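Long-range contacts in phosphoenolpyruvate-protein phosphotransferase (Acinetobacter sp., PDB 3CI6), which probably transfers, as a full-length enzyme, the phosphoryl group of phosphoenolpyruvate to a protein histidine, and is represented here by its GAF domain: residues Glu112-Val120 and Leu132-Phe142; Val120-Met129 and Val151-Ala162. All blocks are in the same frame, centred on the assembly; numbering follows the deposited sequence.

Contact 1 (112-120 with 132-142) and contact 2 (120-129 with 151-162) divide one beta hairpin of the GAF domain between them: the first pairs the open end of strands 116-124 and 127-136, the second lays helix 144-167 against the half that carries the turn. Their centres are 20 Å apart, on opposite sides of the chain's centre, yet they share Val-120 and meet where Leu-132 CB lies 3.7 Å from Cys-154 SG. The bound 1-ethoxy-2-(2-ethoxyethoxy)ethane belongs to the side of contact 2, about 5 Å from the side chain of Ile-161, against about 14 Å from that of Leu-132 in contact 1.

Contact 1. Residues Glu112-Val120 and Leu132-Phe142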
loop_
_atom_site.group_PDB
_atom_site.type_symbol
_atom_site.label_atom_id
_atom_site.label_comp_id
_atom_site.label_asym_id
_atom_site.label_seq_id
_atom_site.Cartn_x
_atom_site.Cartn_y
_atom_site.Cartn_z
ATOM N N GLU B 112 13.147 8.819 -27.920
ATOM C CA GLU B 112 13.549 9.595 -26.730
ATOM C C GLU B 112 14.619 8.908 -25.880
ATOM O O GLU B 112 14.634 7.679 -25.768
ATOM C CB GLU B 112 12.321 9.874 -25.848
ATOM C CG GLU B 112 11.118 10.509 -26.567
ATOM C CD GLU B 112 10.945 11.998 -26.292
ATOM O OE1 GLU B 112 11.953 12.699 -26.064
ATOM O OE2 GLU B 112 9.791 12.463 -26.306
ATOM N N ILE B 113 15.510 9.708 -25.285
ATOM C CA ILE B 113 16.536 9.213 -24.357
ATOM C C ILE B 113 16.243 9.787 -22.959
ATOM O O ILE B 113 15.986 10.996 -22.781
ATOM C CB ILE B 113 17.973 9.581 -24.833
ATOM C CG1 ILE B 113 19.019 8.591 -24.316
ATOM C CG2 ILE B 113 18.376 10.992 -24.412
ATOM C CD1 ILE B 113 20.186 8.396 -25.283
ATOM N N TYR B 114 16.257 8.902 -21.972
ATOM C CA TYR B 114 16.010 9.297 -20.601
ATOM C C TYR B 114 17.248 9.038 -19.774
ATOM O O TYR B 114 17.600 7.888 -19.518
ATOM C CB TYR B 114 14.808 8.520 -20.027
ATOM C CG TYR B 114 13.538 8.756 -20.817
ATOM C CD1 TYR B 114 12.875 9.943 -20.732
ATOM C CD2 TYR B 114 12.995 7.755 -21.625
ATOM C CE1 TYR B 114 11.727 10.190 -21.471
ATOM C CE2 TYR B 114 11.828 7.973 -22.355
ATOM C CZ TYR B 114 11.206 9.197 -22.278
ATOM O OH TYR B 114 10.060 9.459 -23.004
ATOM N N ASN B 115 17.861 10.108 -19.290
ATOM C CA ASN B 115 19.113 10.009 -18.562
ATOM C C ASN B 115 18.965 9.912 -17.067
ATOM O O ASN B 115 19.957 9.927 -16.354
ATOM C CB ASN B 115 20.016 11.177 -18.921
ATOM C CG ASN B 115 20.522 11.079 -20.350
ATOM O OD1 ASN B 115 20.921 10.001 -20.797
ATOM N ND2 ASN B 115 20.399 12.154 -21.085
ATOM N N SER B 116 17.731 9.810 -16.575
ATOM C CA SER B 116 17.498 9.449 -15.180
ATOM C C SER B 116 16.540 8.253 -15.133
ATOM O O SER B 116 15.634 8.146 -15.945
ATOM C CB SER B 116 16.916 10.627 -14.398
ATOM O OG SER B 116 15.516 10.704 -14.601
ATOM N N PHE B 117 16.779 7.355 -14.180
ATOM C CA PHE B 117 15.984 6.146 -14.027
ATOM C C PHE B 117 15.785 5.908 -12.537
ATOM O O PHE B 117 16.744 5.837 -11.791
ATOM C CB PHE B 117 16.737 4.945 -14.598
ATOM C CG PHE B 117 16.034 3.625 -14.411
ATOM C CD1 PHE B 117 16.264 2.873 -13.278
ATOM C CD2 PHE B 117 15.146 3.127 -15.352
ATOM C CE1 PHE B 117 15.666 1.672 -13.098
ATOM C CE2 PHE B 117 14.522 1.895 -15.179
ATOM C CZ PHE B 117 14.757 1.185 -14.039
ATOM N N LEU B 118 14.539 5.744 -12.146
ATOM C CA LEU B 118 14.186 5.389 -10.784
ATOM C C LEU B 118 13.219 4.222 -10.845
ATOM O O LEU B 118 12.072 4.369 -11.262
ATOM C CB LEU B 118 13.564 6.590 -10.071
ATOM C CG LEU B 118 12.888 6.376 -8.728
ATOM C CD1 LEU B 118 13.737 5.616 -7.735
ATOM C CD2 LEU B 118 12.471 7.753 -8.132
ATOM N N GLY B 119 13.719 3.038 -10.514
ATOM C CA GLY B 119 12.911 1.791 -10.598
ATOM C C GLY B 119 12.654 1.264 -9.201
ATOM O O GLY B 119 13.591 1.232 -8.371
ATOM N N VAL B 120 11.404 0.869 -8.943
ATOM C CA VAL B 120 10.966 0.484 -7.626
ATOM C C VAL B 120 10.250 -0.867 -7.759
ATOM O O VAL B 120 9.356 -1.014 -8.601
ATOM C CB VAL B 120 10.014 1.530 -7.021
ATOM C CG1 VAL B 120 9.644 1.108 -5.626
ATOM C CG2 VAL B 120 10.670 2.895 -7.023
ATOM N N LEU B 132 7.860 -0.488 -11.027
ATOM C CA LEU B 132 7.473 0.872 -11.360
ATOM C C LEU B 132 8.704 1.639 -11.804
ATOM O O LEU B 132 9.760 1.551 -11.168
ATOM C CB LEU B 132 6.850 1.526 -10.144
ATOM C CG LEU B 132 6.582 2.964 -10.506
ATOM C CD1 LEU B 132 5.199 3.112 -10.811
ATOM C CD2 LEU B 132 7.206 3.982 -9.578
ATOM N N VAL B 133 8.582 2.367 -12.917
ATOM C CA VAL B 133 9.701 3.106 -13.474
ATOM C C VAL B 133 9.342 4.577 -13.610
ATOM O O VAL B 133 8.312 4.910 -14.186
ATOM C CB VAL B 133 10.064 2.535 -14.835
ATOM C CG1 VAL B 133 11.097 3.399 -15.496
ATOM C CG2 VAL B 133 10.532 1.053 -14.704
ATOM N N VAL B 134 10.189 5.453 -13.090
ATOM C CA VAL B 134 10.122 6.891 -13.288
ATOM C C VAL B 134 11.344 7.277 -14.109
ATOM O O VAL B 134 12.485 6.880 -13.793
ATOM C CB VAL B 134 10.057 7.619 -11.934
ATOM C CG1 VAL B 134 10.441 9.061 -12.065
ATOM C CG2 VAL B 134 8.674 7.456 -11.294
ATOM N N GLN B 135 11.135 7.989 -15.200
ATOM C CA GLN B 135 12.238 8.412 -16.076
ATOM C C GLN B 135 12.123 9.885 -16.400
ATOM O O GLN B 135 11.023 10.426 -16.474
ATOM C CB GLN B 135 12.243 7.638 -17.386
ATOM C CG GLN B 135 12.636 6.185 -17.200
ATOM C CD GLN B 135 12.480 5.414 -18.491
ATOM O OE1 GLN B 135 11.362 5.230 -19.004
ATOM N NE2 GLN B 135 13.617 5.011 -19.067
ATOM N N ASN B 136 13.260 10.526 -16.616
ATOM C CA ASN B 136 13.304 11.900 -17.048
ATOM C C ASN B 136 14.378 12.049 -18.106
ATOM O O ASN B 136 15.361 11.298 -18.138
ATOM C CB ASN B 136 13.585 12.807 -15.871
ATOM C CG ASN B 136 12.487 12.769 -14.902
ATOM O OD1 ASN B 136 11.517 13.520 -15.052
ATOM N ND2 ASN B 136 12.582 11.863 -13.921
ATOM N N LYS B 137 14.170 13.031 -18.971
ATOM C CA LYS B 137 15.112 13.258 -20.060
ATOM C C LYS B 137 16.521 13.579 -19.558
ATOM O O LYS B 137 17.510 12.963 -19.983
ATOM C CB LYS B 137 14.553 14.346 -20.970
ATOM C CG LYS B 137 13.390 13.863 -21.785
ATOM C CD LYS B 137 12.641 15.039 -22.395
ATOM C CE LYS B 137 11.412 14.580 -23.122
ATOM N NZ LYS B 137 10.860 15.724 -23.910
ATOM N N GLN B 138 16.607 14.492 -18.623
ATOM C CA GLN B 138 17.879 14.894 -18.056
ATOM C C GLN B 138 18.204 14.095 -16.818
ATOM O O GLN B 138 17.294 13.577 -16.174
ATOM C CB GLN B 138 17.777 16.357 -17.667
ATOM C CG GLN B 138 17.579 17.259 -18.875
ATOM C CD GLN B 138 16.806 18.524 -18.565
ATOM O OE1 GLN B 138 16.119 18.623 -17.535
ATOM N NE2 GLN B 138 16.907 19.508 -19.468
ATOM N N PRO B 139 19.482 14.043 -16.433
ATOM C CA PRO B 139 19.824 13.462 -15.135
ATOM C C PRO B 139 19.072 14.231 -14.026
ATOM O O PRO B 139 18.938 15.454 -14.098
ATOM C CB PRO B 139 21.342 13.668 -15.043
ATOM C CG PRO B 139 21.804 13.863 -16.423
ATOM C CD PRO B 139 20.680 14.589 -17.106
ATOM N N GLN B 140 18.590 13.513 -13.013
ATOM C CA GLN B 140 17.816 14.089 -11.895
ATOM C C GLN B 140 18.173 13.336 -10.617
ATOM O O GLN B 140 18.159 12.106 -10.611
ATOM C CB GLN B 140 16.297 13.928 -12.097
ATOM C CG GLN B 140 15.715 14.511 -13.342
ATOM C CD GLN B 140 15.571 15.994 -13.247
ATOM O OE1 GLN B 140 14.504 16.493 -12.899
ATOM N NE2 GLN B 140 16.649 16.711 -13.474
ATOM N N ASP B 141 18.384 14.059 -9.534
ATOM C CA ASP B 141 18.675 13.500 -8.224
ATOM C C ASP B 141 17.371 13.510 -7.463
ATOM O O ASP B 141 16.859 14.579 -7.085
ATOM C CB ASP B 141 19.747 14.341 -7.507
ATOM C CG ASP B 141 20.124 13.785 -6.145
ATOM O OD1 ASP B 141 19.427 12.903 -5.619
ATOM O OD2 ASP B 141 21.149 14.253 -5.582
ATOM N N PHE B 142 16.822 12.319 -7.271
ATOM C CA PHE B 142 15.587 12.142 -6.503
ATOM C C PHE B 142 15.873 11.701 -5.087
ATOM O O PHE B 142 16.655 10.774 -4.873
ATOM C CB PHE B 142 14.642 11.178 -7.192
ATOM C CG PHE B 142 14.038 11.759 -8.420
ATOM C CD1 PHE B 142 13.250 12.885 -8.351
ATOM C CD2 PHE B 142 14.320 11.242 -9.631
ATOM C CE1 PHE B 142 12.750 13.457 -9.482
ATOM C CE2 PHE B 142 13.810 11.800 -10.791
ATOM C CZ PHE B 142 13.028 12.912 -10.715
HETATM O O HOH W 1 15.971 5.882 -18.008
HETATM O O HOH W 2 14.158 9.132 -12.865
#
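Tyr-114 and Gln-135 cross at about a right angle beside the paired strands, ring and amide planes 44° apart, with Gln-135 NE2 3.8 Å from Tyr-114 CD2. The tyrosine's CG stands beside its backbone N (chi1 -59°), and the ring edge lies against the backbone at Lys-137 N. Gln-135 NE2 donates to a water, 2.7 Å away, that in turn donates to the carbonyls of Tyr-114 and Ser-116, so one solvent molecule ties the amide to the backbone of residues 114-116. A second water bridges Ser-116 OG and Val-134 O. Lys-137 runs out extended, and its NZ makes a long salt bridge of 3.9 Å to Glu-112 OE1. Beyond this end, strands 116-120 and 132-136 form one antiparallel hairpin of the GAF sheet, with Leu-118 and Val-134 as a hydrogen-bonded pair: Val-134 N reaches Leu-118 O at 2.8 Å, nearly straight at 170°. Phe-117, with CG anti to its backbone N, sends CE2 to within 3.8 Å of Val-133 CG1, on the face where helix 80-88 packs through Leu-81, Val-82 and Val-85. From the other face Leu-118 CD2 meets Phe-142 CB at 4.2 Å, and Leu-150 of helix 144-167 touches Leu-118. Asn-136 OD1, also on that face, accepts a hydrogen bond from Asp-43 N.

Contact 2. Residues Val120-Met129 and Val151-Ala162; sequences VPVMYRRKVM and VTLCAQLSGVIA
Strand 120-124 passes helix 151-162 at 7.0 Å between axes with a crossing angle of -45°, while strand 127-129, after a type I' turn from Tyr-124 to Lys-127, runs perpendicular to it; the helix thus packs on one face of the antiparallel GAF sheet, at the turn end of the hairpin. Tyr-124 lays one ring face on Ala-162, whose CB sits 3.6 Å from the ring centroid and 12° off the normal, a CH-pi contact. CG of the tyrosine is anti to its backbone N (chi1 -175°), a setting that also turns the ring edge to Ser-158 OG, which lies near its plane. This hydroxyl hydrogen-bonds to Ala-155 O (2.7 Å), one turn back, which fixes its rotation. Val-122 divides its branches: CG2 meets Cys-154 SG at 3.8 Å, and CG1 reaches Ile-161 CD1 at 3.9 Å. Cys-154 SG also touches Val-120 CG1. Met-129, a selenomethionine, and Ile-161 lie alongside each other, pointing opposite ways, Met-129 CB 3.9 Å from Ile-161 CG2. Ala-155 O accepts a hydrogen bond from Gln-156 NE2 of the second subunit, and the Tyr-124 ring meets His-163 of the second subunit edge-to-face. Ile-47 and Leu-49 of strand 44-51 touch Val-122 and Ile-161 respectively, and helix 25-40 packs on Leu-157 and Ile-161.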
loop_
_atom_site.group_PDB
_atom_site.type_symbol
_atom_site.label_atom_id
_atom_site.label_comp_id
_atom_site.label_asym_id
_atom_site.label_seq_id
_atom_site.Cartn_x
_atom_site.Cartn_y
_atom_site.Cartn_z
ATOM N N VAL B 120 11.404 0.869 -8.943
ATOM C CA VAL B 120 10.966 0.484 -7.626
ATOM C C VAL B 120 10.250 -0.867 -7.759
ATOM O O VAL B 120 9.356 -1.014 -8.601
ATOM C CB VAL B 120 10.014 1.530 -7.021
ATOM C CG1 VAL B 120 9.644 1.108 -5.626
ATOM C CG2 VAL B 120 10.670 2.895 -7.023
ATOM N N PRO B 121 10.670 -1.858 -6.982
ATOM C CA PRO B 121 9.999 -3.161 -7.130
ATOM C C PRO B 121 8.636 -3.164 -6.459
ATOM O O PRO B 121 8.452 -2.569 -5.391
ATOM C CB PRO B 121 10.921 -4.085 -6.396
ATOM C CG PRO B 121 11.563 -3.232 -5.382
ATOM C CD PRO B 121 11.723 -1.889 -5.966
ATOM N N VAL B 122 7.692 -3.878 -7.081
ATOM C CA VAL B 122 6.350 -4.108 -6.515
ATOM C C VAL B 122 6.432 -5.536 -5.996
ATOM O O VAL B 122 6.577 -6.479 -6.784
ATOM C CB VAL B 122 5.238 -3.917 -7.566
ATOM C CG1 VAL B 122 3.911 -4.090 -6.869
ATOM C CG2 VAL B 122 5.334 -2.552 -8.246
HETATM N N MSE B 123 6.397 -5.662 -4.667
HETATM C CA MSE B 123 6.593 -6.933 -3.952
HETATM C C MSE B 123 5.359 -7.309 -3.134
HETATM O O MSE B 123 4.867 -6.486 -2.380
HETATM C CB MSE B 123 7.750 -6.794 -2.972
HETATM C CG MSE B 123 9.072 -6.341 -3.568
HETATM SE SE MSE B 123 9.877 -7.555 -4.849
HETATM C CE MSE B 123 9.986 -9.094 -3.608
ATOM N N TYR B 124 4.897 -8.552 -3.265
ATOM C CA TYR B 124 3.814 -9.081 -2.455
ATOM C C TYR B 124 4.223 -10.437 -1.917
ATOM O O TYR B 124 4.570 -11.311 -2.662
ATOM C CB TYR B 124 2.537 -9.269 -3.265
ATOM C CG TYR B 124 1.380 -9.697 -2.449
ATOM C CD1 TYR B 124 0.623 -8.777 -1.719
ATOM C CD2 TYR B 124 1.020 -11.040 -2.384
ATOM C CE1 TYR B 124 -0.439 -9.188 -0.957
ATOM C CE2 TYR B 124 -0.044 -11.441 -1.604
ATOM C CZ TYR B 124 -0.774 -10.515 -0.926
ATOM O OH TYR B 124 -1.842 -10.970 -0.175
ATOM N N ARG B 125 4.172 -10.603 -0.605
ATOM C CA ARG B 125 4.496 -11.879 0.000
ATOM C C ARG B 125 5.799 -12.456 -0.532
ATOM O O ARG B 125 5.875 -13.651 -0.914
ATOM C CB ARG B 125 3.373 -12.872 -0.228
ATOM C CG ARG B 125 3.514 -14.053 0.701
ATOM C CD ARG B 125 2.262 -14.510 1.405
ATOM N NE ARG B 125 1.402 -13.424 1.863
ATOM C CZ ARG B 125 0.073 -13.535 1.946
ATOM N NH1 ARG B 125 -0.523 -14.697 1.635
ATOM N NH2 ARG B 125 -0.662 -12.489 2.350
ATOM N N ARG B 126 6.822 -11.591 -0.555
ATOM C CA ARG B 126 8.164 -11.927 -1.024
ATOM C C ARG B 126 8.293 -12.194 -2.522
ATOM O O ARG B 126 9.388 -12.534 -2.969
ATOM C CB ARG B 126 8.770 -13.093 -0.244
ATOM C CG ARG B 126 8.818 -12.844 1.280
ATOM C CD ARG B 126 9.414 -13.994 2.011
ATOM N NE ARG B 126 9.631 -13.653 3.427
ATOM C CZ ARG B 126 10.269 -14.441 4.271
ATOM N NH1 ARG B 126 10.704 -15.618 3.889
ATOM N NH2 ARG B 126 10.466 -14.038 5.501
ATOM N N LYS B 127 7.218 -12.045 -3.295
ATOM C CA LYS B 127 7.251 -12.285 -4.736
ATOM C C LYS B 127 7.199 -10.965 -5.511
ATOM O O LYS B 127 6.465 -10.055 -5.158
ATOM C CB LYS B 127 6.051 -13.142 -5.147
ATOM C CG LYS B 127 5.955 -13.536 -6.602
ATOM C CD LYS B 127 4.765 -14.483 -6.799
ATOM C CE LYS B 127 4.576 -14.852 -8.247
ATOM N NZ LYS B 127 5.836 -15.312 -8.855
ATOM N N VAL B 128 7.987 -10.860 -6.579
ATOM C CA VAL B 128 7.954 -9.675 -7.430
ATOM C C VAL B 128 6.740 -9.711 -8.341
ATOM O O VAL B 128 6.541 -10.683 -9.073
ATOM C CB VAL B 128 9.215 -9.580 -8.300
ATOM C CG1 VAL B 128 9.040 -8.480 -9.309
ATOM C CG2 VAL B 128 10.398 -9.289 -7.412
HETATM N N MSE B 129 5.883 -8.718 -8.184
HETATM C CA MSE B 129 4.689 -8.572 -8.971
HETATM C C MSE B 129 4.922 -7.672 -10.184
HETATM O O MSE B 129 4.164 -7.708 -11.139
HETATM C CB MSE B 129 3.552 -7.944 -8.151
HETATM C CG MSE B 129 3.064 -8.663 -6.891
HETATM SE SE MSE B 129 2.024 -10.189 -7.339
HETATM C CE MSE B 129 3.439 -11.111 -7.069
ATOM N N VAL B 151 7.634 3.720 -2.828
ATOM C CA VAL B 151 7.553 2.424 -2.128
ATOM C C VAL B 151 6.153 2.197 -1.549
ATOM O O VAL B 151 5.580 1.106 -1.649
ATOM C CB VAL B 151 8.674 2.276 -1.088
ATOM C CG1 VAL B 151 8.433 1.101 -0.127
ATOM C CG2 VAL B 151 10.033 2.173 -1.785
ATOM N N THR B 152 5.586 3.227 -0.930
ATOM C CA THR B 152 4.283 3.099 -0.293
ATOM C C THR B 152 3.181 2.847 -1.322
ATOM O O THR B 152 2.362 1.931 -1.148
ATOM C CB THR B 152 4.005 4.326 0.579
ATOM O OG1 THR B 152 5.058 4.468 1.559
ATOM C CG2 THR B 152 2.610 4.161 1.260
ATOM N N LEU B 153 3.181 3.593 -2.436
ATOM C CA LEU B 153 2.222 3.325 -3.498
ATOM C C LEU B 153 2.423 1.946 -4.093
ATOM O O LEU B 153 1.462 1.239 -4.392
ATOM C CB LEU B 153 2.332 4.390 -4.583
ATOM C CG LEU B 153 1.762 5.726 -4.169
ATOM C CD1 LEU B 153 2.250 6.839 -5.141
ATOM C CD2 LEU B 153 0.240 5.705 -4.062
ATOM N N CYS B 154 3.678 1.534 -4.285
ATOM C CA CYS B 154 3.869 0.213 -4.859
ATOM C C CYS B 154 3.314 -0.879 -3.915
ATOM O O CYS B 154 2.770 -1.907 -4.360
ATOM C CB CYS B 154 5.336 -0.047 -5.155
ATOM S SG CYS B 154 5.927 0.790 -6.626
ATOM N N ALA B 155 3.456 -0.667 -2.601
ATOM C CA ALA B 155 2.979 -1.656 -1.628
ATOM C C ALA B 155 1.465 -1.738 -1.673
ATOM O O ALA B 155 0.881 -2.845 -1.519
ATOM C CB ALA B 155 3.416 -1.239 -0.266
ATOM N N GLN B 156 0.808 -0.619 -1.931
ATOM C CA GLN B 156 -0.651 -0.652 -2.096
ATOM C C GLN B 156 -1.009 -1.433 -3.344
ATOM O O GLN B 156 -1.896 -2.333 -3.326
ATOM C CB GLN B 156 -1.241 0.737 -2.219
ATOM C CG GLN B 156 -2.741 0.695 -2.432
ATOM C CD GLN B 156 -3.359 2.039 -2.597
ATOM O OE1 GLN B 156 -2.657 3.048 -2.768
ATOM N NE2 GLN B 156 -4.665 2.090 -2.564
ATOM N N LEU B 157 -0.324 -1.156 -4.450
ATOM C CA LEU B 157 -0.647 -1.870 -5.696
ATOM C C LEU B 157 -0.304 -3.338 -5.588
ATOM O O LEU B 157 -0.912 -4.161 -6.255
ATOM C CB LEU B 157 0.036 -1.262 -6.918
ATOM C CG LEU B 157 -0.542 0.040 -7.448
ATOM C CD1 LEU B 157 0.366 0.486 -8.561
ATOM C CD2 LEU B 157 -1.980 -0.050 -7.896
ATOM N N SER B 158 0.666 -3.686 -4.751
ATOM C CA SER B 158 1.075 -5.099 -4.710
ATOM C C SER B 158 -0.081 -6.031 -4.402
ATOM O O SER B 158 -0.211 -7.105 -5.016
ATOM C CB SER B 158 2.227 -5.284 -3.737
ATOM O OG SER B 158 1.806 -5.255 -2.396
ATOM N N GLY B 159 -0.967 -5.643 -3.470
ATOM C CA GLY B 159 -2.130 -6.456 -3.155
ATOM C C GLY B 159 -3.244 -6.373 -4.156
ATOM O O GLY B 159 -3.922 -7.357 -4.370
ATOM N N VAL B 160 -3.431 -5.216 -4.780
ATOM C CA VAL B 160 -4.368 -5.094 -5.891
ATOM C C VAL B 160 -3.947 -6.078 -7.001
ATOM O O VAL B 160 -4.781 -6.778 -7.585
ATOM C CB VAL B 160 -4.384 -3.666 -6.436
ATOM C CG1 VAL B 160 -5.335 -3.590 -7.602
ATOM C CG2 VAL B 160 -4.839 -2.644 -5.360
ATOM N N ILE B 161 -2.652 -6.117 -7.307
ATOM C CA ILE B 161 -2.139 -7.011 -8.342
ATOM C C ILE B 161 -2.283 -8.470 -7.931
ATOM O O ILE B 161 -2.798 -9.314 -8.685
ATOM C CB ILE B 161 -0.695 -6.669 -8.674
ATOM C CG1 ILE B 161 -0.587 -5.275 -9.289
ATOM C CG2 ILE B 161 -0.096 -7.697 -9.642
ATOM C CD1 ILE B 161 0.849 -4.674 -9.170
ATOM N N ALA B 162 -1.842 -8.792 -6.710
ATOM C CA ALA B 162 -2.020 -10.165 -6.207
ATOM C C ALA B 162 -3.501 -10.626 -6.258
ATOM O O ALA B 162 -3.824 -11.727 -6.706
ATOM C CB ALA B 162 -1.484 -10.279 -4.770
#